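Local structure of carbonic anhydrase (Porphyridium purpureum, 1DDZ) at the interface of chains A and B. The protein catalyses the reversible hydration of carbon dioxide to hydrogencarbonate, as a zinc-dependent beta-class carbonic anhydrase. Coordinates in Å, arbitrary orientation; residue numbers count along the deposited sequence, not the author numbering. Chains: chain A/B, Carbonic anhydrase.

The interface of chains A and B. Residues chain A 239, 247-248, 252; chain B 138, 142, 145, 369.
A:Leu247 pushes its forked end into chain B, between B:Ala138 and B:Tyr369, and forms the apolar centre of this patch. Its CG lies anti to the backbone N (chi1 -176°), which carries both methyls toward the partner chain. CD2 meets the methyl CB of B:Ala138, on helix 134-141, at 3.8 Å, and is also touched by CD1 of B:Leu145. On another side B:Tyr369, from helix 361-373, crosses the leucine at about a right angle: ring carbon CE1 lies 3.9 Å from CD2, while the phenol OH comes near CD1 and near CB of A:Pro252. The other methyl of B:Leu145, CD2, packs 3.6 Å from CG of A:Lys248, so the lysine extends the apolar surface with its aliphatic stem. This patch is one part of the two-fold interface between the two copies in the deposited assembly, a pairing that may be the enzyme's working dimer though the structure alone does not show it; its twin recurs with the chains exchanged.

Toward the polar rim stands B:Asp142, whose carboxylate serves two parts of chain A. OD1 takes a weak, long hydrogen bond from the backbone N of A:Leu247 at 3.4 Å, fairly straight at the hydrogen. OD2 makes a salt bridge to NH1 of A:Arg239 at 3.0 Å, with the guanidinium and carboxylate planes turned 66° apart; its hydrogen-bond component is weak and bent. Replacing this aspartate with an alanine would probably leave the A:Arg239 guanidinium without its anionic mate here and the A:Leu247 amide without this acceptor. A water at the in-plane edge of the guanidinium bridges the ion pair and may steady it, hydrogen-bonded to NH1 and NH2 of A:Arg239. The same water is hydrogen-bonded to the carboxylate OD2 of B:Asp142 at 2.8 Å.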
ATOM      1  N   ARG A 239     -14.187  25.036   8.803  1.00 29.29           N
ATOM      2  CA  ARG A 239     -13.182  25.956   9.278  1.00 35.72           C
ATOM      3  C   ARG A 239     -13.600  27.380   8.978  1.00 40.25           C
ATOM      4  O   ARG A 239     -14.085  27.682   7.881  1.00 40.27           O
ATOM      5  CB  ARG A 239     -11.829  25.638   8.615  1.00 35.99           C
ATOM      6  CG  ARG A 239     -10.652  25.430   9.589  1.00 37.75           C
ATOM      7  CD  ARG A 239     -10.810  24.169  10.423  1.00 35.95           C
ATOM      8  NE  ARG A 239      -9.776  24.034  11.443  1.00 39.33           N
ATOM      9  CZ  ARG A 239      -8.989  22.968  11.566  1.00 45.51           C
ATOM     10  NH1 ARG A 239      -9.111  21.949  10.731  1.00 46.94           N
ATOM     11  NH2 ARG A 239      -8.081  22.904  12.534  1.00 51.47           N
ATOM     12  N   LEU A 247      -3.578  23.598  10.123  1.00 36.77           N
ATOM     13  CA  LEU A 247      -2.585  22.527  10.157  1.00 36.10           C
ATOM     14  C   LEU A 247      -1.314  22.805   9.353  1.00 38.01           C
ATOM     15  O   LEU A 247      -0.200  22.527   9.814  1.00 37.25           O
ATOM     16  CB  LEU A 247      -3.217  21.211   9.709  1.00 33.30           C
ATOM     17  CG  LEU A 247      -2.319  19.980   9.792  1.00 32.29           C
ATOM     18  CD1 LEU A 247      -1.895  19.735  11.235  1.00 32.49           C
ATOM     19  CD2 LEU A 247      -3.054  18.799   9.237  1.00 29.27           C
ATOM     20  N   LYS A 248      -1.472  23.355   8.159  1.00 39.26           N
ATOM     21  CA  LYS A 248      -0.325  23.660   7.313  1.00 44.46           C
ATOM     22  C   LYS A 248       0.550  24.749   7.945  1.00 46.06           C
ATOM     23  O   LYS A 248       1.775  24.756   7.772  1.00 46.89           O
ATOM     24  CB  LYS A 248      -0.792  24.046   5.902  1.00 42.49           C
ATOM     25  CG  LYS A 248      -1.567  22.925   5.216  1.00 43.71           C
ATOM     26  CD  LYS A 248      -1.940  23.248   3.775  1.00 43.22           C
ATOM     27  CE  LYS A 248      -0.688  23.416   2.948  1.00 46.11           C
ATOM     28  NZ  LYS A 248      -0.876  22.948   1.565  1.00 47.02           N
ATOM     29  N   PRO A 252      -2.348  22.414  14.627  1.00 46.26           N
ATOM     30  CA  PRO A 252      -3.299  21.310  14.456  1.00 45.52           C
ATOM     31  C   PRO A 252      -4.452  21.371  15.460  1.00 45.71           C
ATOM     32  O   PRO A 252      -5.387  20.586  15.395  1.00 43.94           O
ATOM     33  CB  PRO A 252      -2.422  20.086  14.712  1.00 47.46           C
ATOM     34  CG  PRO A 252      -1.494  20.567  15.802  1.00 46.49           C
ATOM     35  CD  PRO A 252      -1.145  21.982  15.369  1.00 46.72           C
TER
ATOM     36  N   ALA B 138      -8.125  16.705  10.529  1.00 17.33           N
ATOM     37  CA  ALA B 138      -7.523  17.182   9.285  1.00 18.26           C
ATOM     38  C   ALA B 138      -8.401  16.786   8.104  1.00 18.22           C
ATOM     39  O   ALA B 138      -8.594  17.569   7.187  1.00 17.67           O
ATOM     40  CB  ALA B 138      -6.108  16.600   9.121  1.00 15.22           C
ATOM     41  N   ASP B 142      -9.111  20.563   6.732  1.00 21.93           N
ATOM     42  CA  ASP B 142      -7.914  21.011   6.030  1.00 19.54           C
ATOM     43  C   ASP B 142      -7.869  20.372   4.673  1.00 19.95           C
ATOM     44  O   ASP B 142      -8.303  19.242   4.524  1.00 21.10           O
ATOM     45  CB  ASP B 142      -6.659  20.609   6.809  1.00 17.07           C
ATOM     46  CG  ASP B 142      -6.661  21.143   8.222  1.00 23.51           C
ATOM     47  OD1 ASP B 142      -6.291  22.323   8.429  1.00 26.49           O
ATOM     48  OD2 ASP B 142      -7.065  20.386   9.127  1.00 27.71           O
ATOM     49  N   LEU B 145      -3.356  18.920   1.455  1.00 14.42           N
ATOM     50  CA  LEU B 145      -2.312  18.424   2.350  1.00 13.83           C
ATOM     51  C   LEU B 145      -1.245  17.551   1.675  1.00 13.11           C
ATOM     52  O   LEU B 145      -0.313  17.103   2.338  1.00 15.37           O
ATOM     53  CB  LEU B 145      -2.929  17.670   3.531  1.00 13.00           C
ATOM     54  CG  LEU B 145      -3.824  18.457   4.507  1.00 15.27           C
ATOM     55  CD1 LEU B 145      -4.231  17.548   5.645  1.00 16.13           C
ATOM     56  CD2 LEU B 145      -3.104  19.676   5.071  1.00 15.53           C
ATOM     57  N   TYR B 369       3.185  13.946   8.162  1.00 13.40           N
ATOM     58  CA  TYR B 369       2.401  14.600   9.191  1.00  9.63           C
ATOM     59  C   TYR B 369       3.286  15.160  10.289  1.00  7.00           C
ATOM     60  O   TYR B 369       3.102  16.288  10.723  1.00  8.28           O
ATOM     61  CB  TYR B 369       1.371  13.625   9.793  1.00 11.30           C
ATOM     62  CG  TYR B 369       0.408  14.311  10.734  1.00 11.62           C
ATOM     63  CD1 TYR B 369      -0.715  14.981  10.242  1.00 17.56           C
ATOM     64  CD2 TYR B 369       0.635  14.344  12.103  1.00 15.62           C
ATOM     65  CE1 TYR B 369      -1.580  15.676  11.087  1.00 15.58           C
ATOM     66  CE2 TYR B 369      -0.240  15.037  12.968  1.00 17.58           C
ATOM     67  CZ  TYR B 369      -1.337  15.692  12.438  1.00 15.93           C
ATOM     68  OH  TYR B 369      -2.182  16.387  13.256  1.00 25.70           O
TER
HETATM   69  O   HOH W   1      -6.612  20.288  11.841  1.00 31.69           O